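Local coordinates for protein 6-phosphogluconate dehydrogenase (Decarboxylating) (Geobacter metallireducens, PDB 4E21) that probably catalyses the NADP-dependent oxidative decarboxylation of 6-phosphogluconate, a step of the pentose phosphate pathway, at residues I28-M33 and N56-L61; A35-R40 and W86-A91; V139-G144 and R150-M155. All coordinates share one frame; numbering follows the deposited sequence.

Contact 1: I28-M33 and N56-L61; sequences IGLGRM and NAVQAL
Leu-30 reaches out of the loop after strand 24-28 and lies against Ala-57, Val-58 and Leu-61 of helix 55-63; it supplies 94 of the 169 Å² buried here. The apolar contacts do all the work. CB of Leu-30 sits 4.2 Å from CB of Ala-57. Farther out, with CG beside the backbone N (chi1 -61°) and CD1 extended by chi2 of -167°, the CD1 methyl arrives at the helix backbone, 3.6 Å from CA of Val-58. The same methyl is 4.0 Å from CG2 of Val-58 and 4.2 Å from CG of Leu-61, so one branch meets residues of helix 55-63 about one turn apart.

No hydrogen bond crosses the contact. Two backbone N-H groups beside it have side-chain acceptors: Leu-30 N bonds to OD2 of Asp-52, and Ala-57 N to OD1 of Asn-54. Gly-29 and Gly-31 flank the leucine in a GxGxxG pattern that fits a Rossmann dinucleotide-binding turn, Gly-31 taking the N-cap position of helix 32-43. Apolar packing alone joins loop and helix, so the contact is one of burial and fit; the directional bond of Leu-30 N goes to Asp-52, outside the helix segment.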
loop_
_atom_site.group_PDB
_atom_site.type_symbol
_atom_site.label_atom_id
_atom_site.label_comp_id
_atom_site.label_asym_id
_atom_site.label_seq_id
_atom_site.Cartn_x
_atom_site.Cartn_y
_atom_site.Cartn_z
ATOM N N ILE B 28 1.519 40.101 -10.220
ATOM C CA ILE B 28 2.933 39.861 -10.483
ATOM C C ILE B 28 3.131 38.399 -10.814
ATOM O O ILE B 28 2.665 37.532 -10.075
ATOM C CB ILE B 28 3.824 40.169 -9.263
ATOM C CG1 ILE B 28 3.763 41.648 -8.888
ATOM C CG2 ILE B 28 5.258 39.736 -9.532
ATOM C CD1 ILE B 28 4.564 41.974 -7.616
ATOM N N GLY B 29 3.852 38.116 -11.895
ATOM C CA GLY B 29 4.027 36.745 -12.352
ATOM C C GLY B 29 3.095 36.506 -13.522
ATOM O O GLY B 29 1.891 36.295 -13.341
ATOM N N LEU B 30 3.655 36.559 -14.728
ATOM C CA LEU B 30 2.845 36.634 -15.935
ATOM C C LEU B 30 3.048 35.404 -16.801
ATOM O O LEU B 30 3.071 35.494 -18.030
ATOM C CB LEU B 30 3.173 37.903 -16.727
ATOM C CG LEU B 30 2.942 39.247 -16.043
ATOM C CD1 LEU B 30 3.030 40.332 -17.083
ATOM C CD2 LEU B 30 1.587 39.292 -15.352
ATOM N N GLY B 31 3.221 34.262 -16.143
ATOM C CA GLY B 31 3.150 32.980 -16.816
ATOM C C GLY B 31 1.709 32.670 -17.192
ATOM O O GLY B 31 0.800 33.499 -17.021
ATOM N N ARG B 32 1.496 31.462 -17.693
ATOM C CA ARG B 32 0.191 31.088 -18.222
ATOM C C ARG B 32 -0.931 31.385 -17.227
ATOM O O ARG B 32 -1.951 31.987 -17.585
ATOM C CB ARG B 32 0.197 29.609 -18.645
ATOM C CG ARG B 32 -1.128 29.087 -19.170
ATOM C CD ARG B 32 -1.640 29.897 -20.360
ATOM N NE ARG B 32 -3.010 29.504 -20.701
ATOM C CZ ARG B 32 -3.320 28.500 -21.522
ATOM N NH1 ARG B 32 -2.349 27.801 -22.105
ATOM N NH2 ARG B 32 -4.599 28.196 -21.764
HETATM N N MSE B 33 -0.742 30.968 -15.979
HETATM C CA MSE B 33 -1.781 31.125 -14.963
HETATM C C MSE B 33 -2.046 32.597 -14.611
HETATM O O MSE B 33 -3.206 33.032 -14.561
HETATM C CB MSE B 33 -1.436 30.314 -13.712
HETATM C CG MSE B 33 -1.516 28.792 -13.898
HETATM SE SE MSE B 33 -3.343 28.268 -14.246
HETATM C CE MSE B 33 -4.042 28.471 -12.433
ATOM N N ASN B 56 9.799 40.500 -21.688
ATOM C CA ASN B 56 9.104 39.907 -22.832
ATOM C C ASN B 56 7.677 39.540 -22.428
ATOM O O ASN B 56 6.736 39.762 -23.188
ATOM C CB ASN B 56 9.854 38.680 -23.383
ATOM C CG ASN B 56 11.316 38.986 -23.758
ATOM O OD1 ASN B 56 12.218 38.178 -23.508
ATOM N ND2 ASN B 56 11.550 40.155 -24.347
ATOM N N ALA B 57 7.525 39.018 -21.209
ATOM C CA ALA B 57 6.216 38.609 -20.685
ATOM C C ALA B 57 5.257 39.783 -20.462
ATOM O O ALA B 57 4.079 39.713 -20.836
ATOM C CB ALA B 57 6.382 37.802 -19.398
ATOM N N VAL B 58 5.755 40.856 -19.845
ATOM C CA VAL B 58 4.938 42.054 -19.633
ATOM C C VAL B 58 4.488 42.624 -20.967
ATOM O O VAL B 58 3.318 42.965 -21.152
ATOM C CB VAL B 58 5.706 43.169 -18.900
ATOM C CG1 VAL B 58 4.791 44.354 -18.681
ATOM C CG2 VAL B 58 6.283 42.658 -17.586
ATOM N N GLN B 59 5.438 42.733 -21.892
ATOM C CA GLN B 59 5.156 43.293 -23.206
ATOM C C GLN B 59 4.030 42.528 -23.896
ATOM O O GLN B 59 3.082 43.130 -24.424
ATOM C CB GLN B 59 6.425 43.337 -24.064
ATOM C CG GLN B 59 7.239 44.622 -23.844
ATOM C CD GLN B 59 8.680 44.506 -24.322
ATOM O OE1 GLN B 59 9.231 43.407 -24.387
ATOM N NE2 GLN B 59 9.295 45.641 -24.657
ATOM N N ALA B 60 4.123 41.201 -23.863
ATOM C CA ALA B 60 3.089 40.364 -24.440
ATOM C C ALA B 60 1.688 40.711 -23.887
ATOM O O ALA B 60 0.701 40.732 -24.633
ATOM C CB ALA B 60 3.430 38.892 -24.236
ATOM N N LEU B 61 1.596 41.001 -22.590
ATOM C CA LEU B 61 0.307 41.405 -22.023
ATOM C C LEU B 61 -0.040 42.847 -22.393
ATOM O O LEU B 61 -1.221 43.201 -22.541
ATOM C CB LEU B 61 0.281 41.235 -20.501
ATOM C CG LEU B 61 -0.082 39.861 -19.932
ATOM C CD1 LEU B 61 -1.118 40.032 -18.827
ATOM C CD2 LEU B 61 -0.626 38.955 -21.013
#

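Contact 2: A35-R40 and W86-A91; sequences ADMVRR and WLMVPA
Selenomethionine Met-37 projects from helix 32-43 across Trp-86 and selenomethionine Met-88, and with 81 Å² buried it carries most of the contact. Its CG stands beside the backbone N (chi1 -53°), the next torsion is extended, and a bend at chi3 turns the terminal methyl to the indole. There CE approaches CZ2 of Trp-86 to 3.4 Å, coming obliquely to the ring. Its selenium lies 4.7 Å from the centroid of the five-membered ring and 44° off the ring normal, a Met-aromatic contact of tilted geometry, with the two side chains crossing at about a right angle.

Trp-86 keeps its NE1 buried here without a hydrogen-bond partner in the model; SE of Met-88 lies 3.6 Å from this NE1 of Trp-86, and SE of Met-37 4.0 Å. Met-88 closes the group: its selenium lies in the plane of the indole at the edge, and its CG is 4.0 Å from SE of Met-37. Phe-170 and Leu-173 of helix 167-173 also border the indole. Through Met-37, helix 32-43 packs on the end of strand 84-87, the neighbour of strand 24-28, as the first helix of a Rossmann fold packs on its parallel sheet.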
loop_
_atom_site.group_PDB
_atom_site.type_symbol
_atom_site.label_atom_id
_atom_site.label_comp_id
_atom_site.label_asym_id
_atom_site.label_seq_id
_atom_site.Cartn_x
_atom_site.Cartn_y
_atom_site.Cartn_z
ATOM N N ALA B 35 -1.278 35.358 -16.405
ATOM C CA ALA B 35 -1.847 35.999 -17.587
ATOM C C ALA B 35 -3.348 35.690 -17.747
ATOM O O ALA B 35 -4.147 36.586 -18.044
ATOM C CB ALA B 35 -1.070 35.592 -18.823
ATOM N N ASP B 36 -3.719 34.427 -17.527
ATOM C CA ASP B 36 -5.103 33.972 -17.678
ATOM C C ASP B 36 -6.060 34.568 -16.662
ATOM O O ASP B 36 -7.216 34.861 -16.978
ATOM C CB ASP B 36 -5.178 32.440 -17.597
ATOM C CG ASP B 36 -4.902 31.781 -18.925
ATOM O OD1 ASP B 36 -4.831 32.529 -19.929
ATOM O OD2 ASP B 36 -4.766 30.536 -18.966
HETATM N N MSE B 37 -5.588 34.731 -15.430
HETATM C CA MSE B 37 -6.421 35.330 -14.393
HETATM C C MSE B 37 -6.602 36.814 -14.668
HETATM O O MSE B 37 -7.667 37.356 -14.408
HETATM C CB MSE B 37 -5.835 35.100 -13.004
HETATM C CG MSE B 37 -5.545 33.646 -12.739
HETATM SE SE MSE B 37 -4.751 33.332 -11.008
HETATM C CE MSE B 37 -6.369 33.231 -9.940
ATOM N N VAL B 38 -5.567 37.461 -15.204
ATOM C CA VAL B 38 -5.689 38.868 -15.587
ATOM C C VAL B 38 -6.703 38.979 -16.719
ATOM O O VAL B 38 -7.584 39.839 -16.679
ATOM C CB VAL B 38 -4.348 39.499 -16.018
ATOM C CG1 VAL B 38 -4.598 40.823 -16.693
ATOM C CG2 VAL B 38 -3.440 39.681 -14.812
ATOM N N ARG B 39 -6.604 38.084 -17.708
ATOM C CA ARG B 39 -7.542 38.125 -18.829
ATOM C C ARG B 39 -8.955 37.928 -18.330
ATOM O O ARG B 39 -9.870 38.628 -18.750
ATOM C CB ARG B 39 -7.200 37.096 -19.895
ATOM C CG ARG B 39 -5.912 37.381 -20.621
ATOM C CD ARG B 39 -5.574 36.253 -21.570
ATOM N NE ARG B 39 -4.236 36.406 -22.125
ATOM C CZ ARG B 39 -3.221 35.587 -21.875
ATOM N NH1 ARG B 39 -3.387 34.535 -21.085
ATOM N NH2 ARG B 39 -2.037 35.817 -22.427
ATOM N N ARG B 40 -9.130 36.992 -17.402
ATOM C CA ARG B 40 -10.452 36.746 -16.839
ATOM C C ARG B 40 -10.908 37.934 -16.002
ATOM O O ARG B 40 -12.050 38.378 -16.106
ATOM C CB ARG B 40 -10.490 35.444 -16.020
ATOM C CG ARG B 40 -11.875 35.143 -15.448
ATOM C CD ARG B 40 -12.005 33.719 -14.978
ATOM N NE ARG B 40 -13.336 33.416 -14.453
ATOM C CZ ARG B 40 -14.300 32.822 -15.148
ATOM N NH1 ARG B 40 -14.087 32.477 -16.411
ATOM N NH2 ARG B 40 -15.477 32.574 -14.581
ATOM N N TRP B 86 -1.738 40.558 -6.323
ATOM C CA TRP B 86 -1.789 39.104 -6.495
ATOM C C TRP B 86 -0.450 38.560 -7.002
ATOM O O TRP B 86 0.099 39.075 -7.984
ATOM C CB TRP B 86 -2.904 38.751 -7.471
ATOM C CG TRP B 86 -3.347 37.319 -7.438
ATOM C CD1 TRP B 86 -2.623 36.224 -7.832
ATOM C CD2 TRP B 86 -4.629 36.823 -7.025
ATOM N NE1 TRP B 86 -3.375 35.084 -7.685
ATOM C CE2 TRP B 86 -4.605 35.421 -7.186
ATOM C CE3 TRP B 86 -5.788 37.426 -6.518
ATOM C CZ2 TRP B 86 -5.693 34.616 -6.859
ATOM C CZ3 TRP B 86 -6.868 36.632 -6.205
ATOM C CH2 TRP B 86 -6.814 35.238 -6.375
ATOM N N LEU B 87 0.093 37.549 -6.318
ATOM C CA LEU B 87 1.330 36.893 -6.758
ATOM C C LEU B 87 1.020 35.545 -7.418
ATOM O O LEU B 87 0.293 34.731 -6.854
ATOM C CB LEU B 87 2.313 36.683 -5.597
ATOM C CG LEU B 87 2.702 37.866 -4.693
ATOM C CD1 LEU B 87 3.614 37.414 -3.566
ATOM C CD2 LEU B 87 3.391 38.978 -5.476
HETATM N N MSE B 88 1.558 35.335 -8.618
HETATM C CA MSE B 88 1.555 34.036 -9.293
HETATM C C MSE B 88 2.986 33.744 -9.733
HETATM O O MSE B 88 3.249 33.508 -10.915
HETATM C CB MSE B 88 0.637 34.011 -10.523
HETATM C CG MSE B 88 -0.844 33.807 -10.248
HETATM SE SE MSE B 88 -1.232 32.437 -8.898
HETATM C CE MSE B 88 -2.831 31.682 -9.632
ATOM N N VAL B 89 3.908 33.786 -8.777
ATOM C CA VAL B 89 5.305 33.455 -9.036
ATOM C C VAL B 89 5.649 32.056 -8.493
ATOM O O VAL B 89 4.867 31.463 -7.746
ATOM C CB VAL B 89 6.249 34.514 -8.420
ATOM C CG1 VAL B 89 5.969 35.873 -9.018
ATOM C CG2 VAL B 89 6.089 34.580 -6.914
ATOM N N PRO B 90 6.807 31.507 -8.898
ATOM C CA PRO B 90 7.297 30.284 -8.261
ATOM C C PRO B 90 7.363 30.410 -6.749
ATOM O O PRO B 90 7.596 31.502 -6.222
ATOM C CB PRO B 90 8.701 30.136 -8.849
ATOM C CG PRO B 90 8.546 30.650 -10.242
ATOM C CD PRO B 90 7.553 31.811 -10.135
ATOM N N ALA B 91 7.145 29.294 -6.062
ATOM C CA ALA B 91 7.141 29.262 -4.609
ATOM C C ALA B 91 8.448 29.806 -4.058
ATOM O O ALA B 91 8.483 30.449 -2.994
ATOM C CB ALA B 91 6.914 27.827 -4.110
#

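Contact 3: V139-G144 and R150-M155; sequences VGTSGG and RGYCLM
Strand residues Gly-140 and Met-155 exchange a reciprocal pair of backbone hydrogen bonds: Gly-140 N to Met-155 O at 2.8 Å, and Met-155 N to Gly-140 O also at 2.8 Å. Two residues on, Ser-142 N reaches Cys-153 O at 2.9 Å in a nearly straight bond (165° at the hydrogen), whereas the return bond from Cys-153 N to Ser-142 O is weak, 3.1 Å and bent to 134°. Thr-141 and Leu-154 form the non-hydrogen-bonded pair between them. Leu-154 finds its backbone partners on the far side, in Gly-196 and Leu-198, and Tyr-152 pairs with Leu-173. Val-139 O and Thr-141 O take weak bonds from His-207 NE2 and Lys-210 NZ.

Beyond the strands a water donates to Gly-144 O and is also bonded to Tyr-152 OH. The phenol ring, with CG beside the backbone N (chi1 -56°), stands so that CE2 is 3.4 Å from Gly-144 O, while Ser-142 O lies at the ring edge. On the face opposite Thr-141 and Leu-154, which meets the second subunit, the methyl CE of selenomethionine Met-155 packs 3.7 Å from CB of Ser-142, whose OG makes a weak hydrogen bond to Val-274 N of that subunit. Three of the four ladder bonds are thus short and fairly straight; past the weak last one, water takes over the bridging.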
loop_
_atom_site.group_PDB
_atom_site.type_symbol
_atom_site.label_atom_id
_atom_site.label_comp_id
_atom_site.label_asym_id
_atom_site.label_seq_id
_atom_site.Cartn_x
_atom_site.Cartn_y
_atom_site.Cartn_z
ATOM N N VAL B 139 -4.184 31.909 -1.417
ATOM C CA VAL B 139 -5.196 31.323 -2.273
ATOM C C VAL B 139 -4.629 30.102 -2.977
ATOM O O VAL B 139 -3.650 30.198 -3.713
ATOM C CB VAL B 139 -5.775 32.336 -3.306
ATOM C CG1 VAL B 139 -6.725 31.638 -4.279
ATOM C CG2 VAL B 139 -6.508 33.460 -2.599
ATOM N N GLY B 140 -5.214 28.943 -2.702
ATOM C CA GLY B 140 -4.930 27.760 -3.480
ATOM C C GLY B 140 -5.901 27.775 -4.637
ATOM O O GLY B 140 -7.118 27.844 -4.440
ATOM N N THR B 141 -5.378 27.742 -5.854
ATOM C CA THR B 141 -6.253 27.789 -7.007
ATOM C C THR B 141 -6.172 26.468 -7.764
ATOM O O THR B 141 -5.102 25.869 -7.913
ATOM C CB THR B 141 -5.985 29.032 -7.911
ATOM O OG1 THR B 141 -5.343 28.640 -9.123
ATOM C CG2 THR B 141 -5.133 30.062 -7.187
ATOM N N SER B 142 -7.325 25.965 -8.168
ATOM C CA SER B 142 -7.353 24.745 -8.945
ATOM C C SER B 142 -8.067 25.050 -10.254
ATOM O O SER B 142 -8.843 26.009 -10.339
ATOM C CB SER B 142 -8.064 23.640 -8.170
ATOM O OG SER B 142 -8.388 22.561 -9.042
ATOM N N GLY B 143 -7.814 24.243 -11.279
ATOM C CA GLY B 143 -8.539 24.389 -12.530
ATOM C C GLY B 143 -7.627 24.661 -13.710
ATOM O O GLY B 143 -8.012 24.442 -14.849
ATOM N N GLY B 144 -6.419 25.142 -13.436
ATOM C CA GLY B 144 -5.394 25.281 -14.460
ATOM C C GLY B 144 -5.790 26.074 -15.698
ATOM O O GLY B 144 -6.346 27.168 -15.601
ATOM N N ARG B 150 -13.656 28.729 -17.718
ATOM C CA ARG B 150 -14.590 28.076 -16.793
ATOM C C ARG B 150 -14.561 28.550 -15.339
ATOM O O ARG B 150 -15.409 28.147 -14.537
ATOM C CB ARG B 150 -14.449 26.558 -16.869
ATOM C CG ARG B 150 -14.830 26.011 -18.238
ATOM C CD ARG B 150 -14.717 24.501 -18.311
ATOM N NE ARG B 150 -14.501 24.063 -19.688
ATOM C CZ ARG B 150 -14.389 22.791 -20.067
ATOM N NH1 ARG B 150 -14.475 21.819 -19.166
ATOM N NH2 ARG B 150 -14.189 22.489 -21.349
ATOM N N GLY B 151 -13.614 29.410 -14.988
ATOM C CA GLY B 151 -13.497 29.806 -13.593
ATOM C C GLY B 151 -12.618 28.834 -12.811
ATOM O O GLY B 151 -12.523 27.655 -13.143
ATOM N N TYR B 152 -11.958 29.357 -11.783
ATOM C CA TYR B 152 -11.006 28.616 -10.972
ATOM C C TYR B 152 -11.686 28.304 -9.661
ATOM O O TYR B 152 -12.423 29.141 -9.120
ATOM C CB TYR B 152 -9.767 29.470 -10.680
ATOM C CG TYR B 152 -9.063 30.005 -11.912
ATOM C CD1 TYR B 152 -9.419 31.230 -12.464
ATOM C CD2 TYR B 152 -8.042 29.279 -12.526
ATOM C CE1 TYR B 152 -8.780 31.721 -13.598
ATOM C CE2 TYR B 152 -7.402 29.754 -13.663
ATOM C CZ TYR B 152 -7.774 30.981 -14.196
ATOM O OH TYR B 152 -7.133 31.466 -15.321
ATOM N N CYS B 153 -11.457 27.101 -9.151
ATOM C CA CYS B 153 -11.858 26.790 -7.786
ATOM C C CYS B 153 -10.827 27.432 -6.859
ATOM O O CYS B 153 -9.635 27.247 -7.055
ATOM C CB CYS B 153 -11.876 25.280 -7.563
ATOM S SG CYS B 153 -12.393 24.875 -5.903
ATOM N N LEU B 154 -11.294 28.183 -5.867
ATOM C CA LEU B 154 -10.422 29.004 -5.012
ATOM C C LEU B 154 -10.586 28.668 -3.541
ATOM O O LEU B 154 -11.699 28.689 -2.991
ATOM C CB LEU B 154 -10.707 30.495 -5.200
ATOM C CG LEU B 154 -10.510 31.041 -6.610
ATOM C CD1 LEU B 154 -10.747 32.552 -6.649
ATOM C CD2 LEU B 154 -9.126 30.713 -7.108
HETATM N N MSE B 155 -9.469 28.346 -2.913
HETATM C CA MSE B 155 -9.463 27.985 -1.514
HETATM C C MSE B 155 -8.615 29.023 -0.786
HETATM O O MSE B 155 -7.411 29.167 -1.049
HETATM C CB MSE B 155 -8.913 26.564 -1.356
HETATM C CG MSE B 155 -9.818 25.488 -2.003
HETATM SE SE MSE B 155 -8.746 24.061 -2.770
HETATM C CE MSE B 155 -8.753 24.596 -4.652
HETATM O O HOH W 1 -6.473 29.310 -17.144
#

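All three contacts belong to the nucleotide-binding half of the chain and meet at helix 32-43. Contacts 1 and 2 have centres about 8 Å apart and are tied by probable hydrogen bonds, Ile-28 N to Trp-86 O (2.8 Å) and Ile-28 O to Met-88 N (2.9 Å), which tie strand 24-28 to strand 84-87 and the residue just after it. Contact 3, about 11 Å from contact 2 between centres, reaches the same helix through Tyr-152, whose OH lies 3.2 Å from Asp-36 CB. Contact 1 is about 19 Å from contact 3 between centres, yet Met-33 SE comes within 3.5 Å of Gly-144 O. The glycine-rich turn of contact 1 probably faces NADP, as in Rossmann folds of this kind.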